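Appr-1-p processing domain protein (Thermus aquaticus Y51MC23, PDB 5M31) is a macro domain protein, a compact single-chain alpha/beta fold in which helices pack on both faces of a mixed beta-sheet. Local coordinates at residues E25-T30 / A79-I84; Y83-P88 / Q114-R119. All blocks are in the same frame, centred on the assembly; numbering follows the deposited sequence.

Interaction 1: E25-T30 / A79-I84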
loop_
_atom_site.group_PDB
_atom_site.type_symbol
_atom_site.label_atom_id
_atom_site.label_comp_id
_atom_site.label_asym_id
_atom_site.label_seq_id
_atom_site.Cartn_x
_atom_site.Cartn_y
_atom_site.Cartn_z
ATOM N N GLU A 25 -8.132 8.396 -4.688
ATOM C CA GLU A 25 -7.127 9.435 -4.418
ATOM C C GLU A 25 -5.765 8.836 -4.161
ATOM O O GLU A 25 -4.784 9.511 -4.363
ATOM C CB GLU A 25 -7.513 10.263 -3.180
ATOM C CG GLU A 25 -8.727 11.155 -3.380
ATOM C CD GLU A 25 -9.045 12.027 -2.176
ATOM O OE1 GLU A 25 -8.423 11.926 -1.142
ATOM O OE2 GLU A 25 -9.959 12.852 -2.270
ATOM N N ALA A 26 -5.718 7.604 -3.625
ATOM C CA ALA A 26 -4.458 7.033 -3.159
ATOM C C ALA A 26 -4.427 5.556 -3.532
ATOM O O ALA A 26 -5.420 4.881 -3.348
ATOM C CB ALA A 26 -4.295 7.210 -1.657
ATOM N N LEU A 27 -3.274 5.098 -4.008
ATOM C CA LEU A 27 -3.011 3.675 -4.197
ATOM C C LEU A 27 -1.942 3.219 -3.236
ATOM O O LEU A 27 -0.942 3.911 -3.012
ATOM C CB LEU A 27 -2.524 3.380 -5.601
ATOM C CG LEU A 27 -3.488 3.693 -6.752
ATOM C CD1 LEU A 27 -2.824 3.278 -8.063
ATOM C CD2 LEU A 27 -4.852 3.046 -6.586
ATOM N N VAL A 28 -2.134 2.017 -2.749
ATOM C CA VAL A 28 -1.065 1.320 -1.958
ATOM C C VAL A 28 -0.270 0.360 -2.830
ATOM O O VAL A 28 -0.843 -0.498 -3.519
ATOM C CB VAL A 28 -1.697 0.552 -0.771
ATOM C CG1 VAL A 28 -0.625 -0.189 0.001
ATOM C CG2 VAL A 28 -2.464 1.513 0.127
ATOM N N ASN A 29 1.039 0.507 -2.749
ATOM C CA ASN A 29 2.034 -0.339 -3.409
ATOM C C ASN A 29 2.739 -1.107 -2.303
ATOM O O ASN A 29 3.137 -0.513 -1.316
ATOM C CB ASN A 29 3.040 0.575 -4.066
ATOM C CG ASN A 29 4.105 -0.158 -4.795
ATOM O OD1 ASN A 29 3.907 -1.269 -5.223
ATOM N ND2 ASN A 29 5.177 0.527 -5.090
ATOM N N THR A 30 2.893 -2.402 -2.467
ATOM C CA THR A 30 3.563 -3.224 -1.443
ATOM C C THR A 30 5.051 -3.324 -1.812
ATOM O O THR A 30 5.411 -3.723 -2.947
ATOM C CB THR A 30 2.891 -4.600 -1.305
ATOM O OG1 THR A 30 2.618 -5.128 -2.592
ATOM C CG2 THR A 30 1.604 -4.497 -0.497
ATOM N N ALA A 79 -3.416 15.468 -9.738
ATOM C CA ALA A 79 -3.148 14.120 -10.230
ATOM C C ALA A 79 -4.178 13.144 -9.705
ATOM O O ALA A 79 -4.770 13.365 -8.645
ATOM C CB ALA A 79 -1.775 13.686 -9.811
ATOM N N GLN A 80 -4.318 12.026 -10.421
ATOM C CA GLN A 80 -5.065 10.867 -9.965
ATOM C C GLN A 80 -4.342 9.620 -10.404
ATOM O O GLN A 80 -3.991 9.506 -11.572
ATOM C CB GLN A 80 -6.496 10.845 -10.536
ATOM C CG GLN A 80 -7.394 9.804 -9.899
ATOM C CD GLN A 80 -7.146 8.421 -10.456
ATOM O OE1 GLN A 80 -6.935 8.270 -11.673
ATOM N NE2 GLN A 80 -7.119 7.412 -9.597
ATOM N N PRO A 81 -4.114 8.696 -9.468
ATOM C CA PRO A 81 -4.147 8.946 -8.026
ATOM C C PRO A 81 -3.205 10.035 -7.618
ATOM O O PRO A 81 -2.165 10.250 -8.264
ATOM C CB PRO A 81 -3.683 7.621 -7.434
ATOM C CG PRO A 81 -2.800 7.083 -8.519
ATOM C CD PRO A 81 -3.488 7.393 -9.768
ATOM N N ARG A 82 -3.580 10.793 -6.594
ATOM C CA ARG A 82 -2.680 11.833 -6.118
ATOM C C ARG A 82 -1.498 11.225 -5.344
ATOM O O ARG A 82 -0.374 11.745 -5.442
ATOM C CB ARG A 82 -3.415 12.850 -5.259
ATOM C CG ARG A 82 -2.446 13.740 -4.583
ATOM C CD ARG A 82 -3.105 14.985 -4.023
ATOM N NE ARG A 82 -2.102 15.892 -3.515
ATOM C CZ ARG A 82 -2.352 16.993 -2.829
ATOM N NH1 ARG A 82 -3.603 17.453 -2.702
ATOM N NH2 ARG A 82 -1.333 17.697 -2.395
ATOM N N TYR A 83 -1.771 10.199 -4.544
ATOM C CA TYR A 83 -0.751 9.614 -3.648
ATOM C C TYR A 83 -0.493 8.186 -3.966
ATOM O O TYR A 83 -1.425 7.405 -4.231
ATOM C CB TYR A 83 -1.202 9.692 -2.192
ATOM C CG TYR A 83 -1.520 11.084 -1.692
ATOM C CD1 TYR A 83 -0.531 11.997 -1.438
ATOM C CD2 TYR A 83 -2.819 11.463 -1.513
ATOM C CE1 TYR A 83 -0.824 13.251 -0.947
ATOM C CE2 TYR A 83 -3.139 12.743 -1.090
ATOM C CZ TYR A 83 -2.129 13.616 -0.792
ATOM O OH TYR A 83 -2.440 14.910 -0.332
ATOM N N ILE A 84 0.788 7.836 -3.886
ATOM C CA ILE A 84 1.242 6.435 -3.842
ATOM C C ILE A 84 1.766 6.137 -2.444
ATOM O O ILE A 84 2.615 6.872 -1.975
ATOM C CB ILE A 84 2.342 6.171 -4.855
ATOM C CG1 ILE A 84 1.944 6.615 -6.274
ATOM C CG2 ILE A 84 2.670 4.651 -4.855
ATOM C CD1 ILE A 84 0.764 5.907 -6.839
#
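Two neighbouring parallel strands of the macro domain sheet, 26-31 and 83-88, start pairing here. E25 O takes two backbone N-H groups: Y83 N at 3.1 Å, nearly straight and in the carbonyl plane, and R82 N at 2.8 Å, a weak bond bent to 125°. L27 N returns a bond to Y83 O (3.0 Å), the same carbonyl that A26 CA approaches as a CA-H...O contact. On one face of the sheet A26 CB lies beside Y83 CB. On the other, L27 has CG beside its backbone N and anti to the carbonyl carbon (chi1 -63°), so that its CG and CD1 run obliquely across P81 CB and CG; CD1 is 3.8 Å from P81 CG. A cis peptide precedes P81, whose CB points toward 25-30. I84, its CG1 anti to the carbonyl carbon, sends CD1 back to L27 CB, while its CG2 meets N29 CB; N29 ND2 donates to N86 OD1. F45 of helix 40-48 covers L27 and N29. Just before the strand, R82 leaves with CG anti to the backbone N (chi1 169°) and an extended chain, which carries NE to a salt bridge with D74. This path runs along the Y83 ring: R82 CG sits 3.6 Å above the ring plane, over its centre, and Y83 OH lies 3.2 Å above the guanidinium plane.

Interaction 2: Y83-P88 / Q114-R119; sequences YIFNFP and QELRVR
Apolar contacts dominate where strand 83-88 meets the C-terminal end of helix 99-116, in the macro domain's beta-alpha-beta crossover that continues into parallel strand 120-123. L116 and V118 both point toward the strand, and each touches two aromatic rings. L116 (CG anti to the carbonyl carbon, chi1 -67°) sets CD1 against both rings, over one face of Y83 toward its rim and tip to tip with F85 CZ at 4.0 Å, while CD2 adds Y83 CE1 and OH. V118 touches with CG2 alone, the branch anti to its carbonyl carbon, 3.8 Å from Y83 CD2, valine and tyrosine lying alongside and pointing opposite ways; the same methyl meets F85 CZ. Y83 CB lies at the edge of the F85 ring, in its plane. The polar link is one water, which donates to L116 O (2.7 Å) and hydrogen-bonds Y83 OH (2.9 Å) from the edge of the ring. Backbone geometry sets up the valine: R117, with positive phi (53°), closes a Schellman motif that turns the chain out of the helix. L109 and I113 of helix 99-116 also pack on F85, and V72 of antiparallel strand 71-74 touches Y83, F85 and L116.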
loop_
_atom_site.group_PDB
_atom_site.type_symbol
_atom_site.label_atom_id
_atom_site.label_comp_id
_atom_site.label_asym_id
_atom_site.label_seq_id
_atom_site.Cartn_x
_atom_site.Cartn_y
_atom_site.Cartn_z
ATOM N N TYR A 83 -1.771 10.199 -4.544
ATOM C CA TYR A 83 -0.751 9.614 -3.648
ATOM C C TYR A 83 -0.493 8.186 -3.966
ATOM O O TYR A 83 -1.425 7.405 -4.231
ATOM C CB TYR A 83 -1.202 9.692 -2.192
ATOM C CG TYR A 83 -1.520 11.084 -1.692
ATOM C CD1 TYR A 83 -0.531 11.997 -1.438
ATOM C CD2 TYR A 83 -2.819 11.463 -1.513
ATOM C CE1 TYR A 83 -0.824 13.251 -0.947
ATOM C CE2 TYR A 83 -3.139 12.743 -1.090
ATOM C CZ TYR A 83 -2.129 13.616 -0.792
ATOM O OH TYR A 83 -2.440 14.910 -0.332
ATOM N N ILE A 84 0.788 7.836 -3.886
ATOM C CA ILE A 84 1.242 6.435 -3.842
ATOM C C ILE A 84 1.766 6.137 -2.444
ATOM O O ILE A 84 2.615 6.872 -1.975
ATOM C CB ILE A 84 2.342 6.171 -4.855
ATOM C CG1 ILE A 84 1.944 6.615 -6.274
ATOM C CG2 ILE A 84 2.670 4.651 -4.855
ATOM C CD1 ILE A 84 0.764 5.907 -6.839
ATOM N N PHE A 85 1.118 5.195 -1.730
ATOM C CA PHE A 85 1.476 4.822 -0.374
ATOM C C PHE A 85 2.314 3.539 -0.488
ATOM O O PHE A 85 1.734 2.476 -0.767
ATOM C CB PHE A 85 0.272 4.496 0.448
ATOM C CG PHE A 85 -0.475 5.710 1.032
ATOM C CD1 PHE A 85 -0.691 6.867 0.339
ATOM C CD2 PHE A 85 -1.098 5.577 2.242
ATOM C CE1 PHE A 85 -1.448 7.942 0.921
ATOM C CE2 PHE A 85 -1.856 6.597 2.814
ATOM C CZ PHE A 85 -2.000 7.797 2.154
ATOM N N ASN A 86 3.621 3.686 -0.316
ATOM C CA ASN A 86 4.569 2.586 -0.518
ATOM C C ASN A 86 4.690 1.904 0.843
ATOM O O ASN A 86 5.291 2.439 1.753
ATOM C CB ASN A 86 5.897 3.070 -1.068
ATOM C CG ASN A 86 5.788 3.717 -2.442
ATOM O OD1 ASN A 86 5.685 3.032 -3.475
ATOM N ND2 ASN A 86 5.707 5.091 -2.456
ATOM N N PHE A 87 4.013 0.760 0.937
ATOM C CA PHE A 87 3.755 -0.002 2.226
ATOM C C PHE A 87 4.753 -1.149 2.295
ATOM O O PHE A 87 4.631 -2.100 1.551
ATOM C CB PHE A 87 2.294 -0.521 2.117
ATOM C CG PHE A 87 1.759 -1.222 3.321
ATOM C CD1 PHE A 87 2.278 -2.420 3.755
ATOM C CD2 PHE A 87 0.605 -0.793 3.912
ATOM C CE1 PHE A 87 1.717 -3.123 4.809
ATOM C CE2 PHE A 87 0.002 -1.507 4.942
ATOM C CZ PHE A 87 0.571 -2.660 5.400
ATOM N N PRO A 88 5.726 -1.067 3.194
ATOM C CA PRO A 88 6.679 -2.159 3.288
ATOM C C PRO A 88 6.045 -3.433 3.886
ATOM O O PRO A 88 5.431 -3.374 4.933
ATOM C CB PRO A 88 7.779 -1.578 4.225
ATOM C CG PRO A 88 7.545 -0.125 4.226
ATOM C CD PRO A 88 6.101 0.057 4.058
ATOM N N GLN A 114 -5.189 9.616 7.581
ATOM C CA GLN A 114 -5.688 10.710 8.424
ATOM C C GLN A 114 -4.886 11.964 8.274
ATOM O O GLN A 114 -5.507 13.058 8.112
ATOM C CB GLN A 114 -5.873 10.190 9.865
ATOM C CG GLN A 114 -7.015 9.166 9.789
ATOM C CD GLN A 114 -7.603 8.704 11.088
ATOM O OE1 GLN A 114 -6.916 8.596 12.108
ATOM N NE2 GLN A 114 -8.939 8.389 11.050
ATOM N N GLU A 115 -3.559 11.865 8.267
ATOM C CA GLU A 115 -2.632 13.019 8.113
ATOM C C GLU A 115 -2.926 13.789 6.840
ATOM O O GLU A 115 -2.971 15.038 6.853
ATOM C CB GLU A 115 -1.155 12.584 8.057
ATOM C CG GLU A 115 -0.548 12.182 9.395
ATOM C CD GLU A 115 0.768 11.455 9.311
ATOM O OE1 GLU A 115 1.282 11.134 8.198
ATOM O OE2 GLU A 115 1.248 10.998 10.374
ATOM N N LEU A 116 -3.158 13.040 5.767
ATOM C CA LEU A 116 -3.287 13.585 4.442
ATOM C C LEU A 116 -4.750 13.834 4.066
ATOM O O LEU A 116 -5.004 14.377 2.989
ATOM C CB LEU A 116 -2.617 12.691 3.409
ATOM C CG LEU A 116 -1.098 12.622 3.538
ATOM C CD1 LEU A 116 -0.514 11.470 2.760
ATOM C CD2 LEU A 116 -0.484 13.954 3.111
ATOM N N ARG A 117 -5.690 13.520 4.967
ATOM C CA ARG A 117 -7.132 13.710 4.729
ATOM C C ARG A 117 -7.541 13.033 3.410
ATOM O O ARG A 117 -8.375 13.534 2.639
ATOM C CB ARG A 117 -7.510 15.203 4.780
ATOM C CG ARG A 117 -6.842 15.915 5.962
ATOM C CD ARG A 117 -6.951 17.422 5.917
ATOM N NE ARG A 117 -6.209 18.003 7.037
ATOM C CZ ARG A 117 -6.094 19.313 7.280
ATOM N NH1 ARG A 117 -6.682 20.226 6.478
ATOM N NH2 ARG A 117 -5.411 19.727 8.360
ATOM N N VAL A 118 -6.995 11.838 3.209
ATOM C CA VAL A 118 -7.364 11.019 2.036
ATOM C C VAL A 118 -8.763 10.463 2.173
ATOM O O VAL A 118 -9.145 9.998 3.255
ATOM C CB VAL A 118 -6.343 9.858 1.888
ATOM C CG1 VAL A 118 -6.844 8.808 0.925
ATOM C CG2 VAL A 118 -5.032 10.437 1.432
ATOM N N ARG A 119 -9.591 10.586 1.102
ATOM C CA ARG A 119 -10.997 10.211 1.195
ATOM C C ARG A 119 -11.302 8.921 0.432
ATOM O O ARG A 119 -12.397 8.389 0.546
ATOM C CB ARG A 119 -11.901 11.325 0.625
ATOM C CG ARG A 119 -11.669 12.674 1.248
ATOM C CD ARG A 119 -11.906 12.675 2.747
ATOM N NE ARG A 119 -13.213 12.120 3.113
ATOM C CZ ARG A 119 -14.388 12.751 3.067
ATOM N NH1 ARG A 119 -14.511 14.036 2.676
ATOM N NH2 ARG A 119 -15.489 12.095 3.439
HETATM O O HOH W 1 -5.233 15.063 0.339
#

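The centres of interactions 1 and 2 lie about 7 Å apart, and both use strand 83-88, sharing Y83 and I84. Along the chain, 25-30 comes first, then 79-84 running into 83-88, and finally 114-119 at the end of helix 99-116. Interaction 1 joins two parallel strands within the sheet; interaction 2 joins one of them to a helix packed on it. Beyond the first bridges the strand pairing continues through probable hydrogen bonds from F85 N to L27 O and from F87 N to N29 O. Nearer the surface, E25 OE1 hydrogen-bonds R119 N, bridging the sites; the buried continuity comes from Y83, packed on A26 in one and on L116 and V118 in the other.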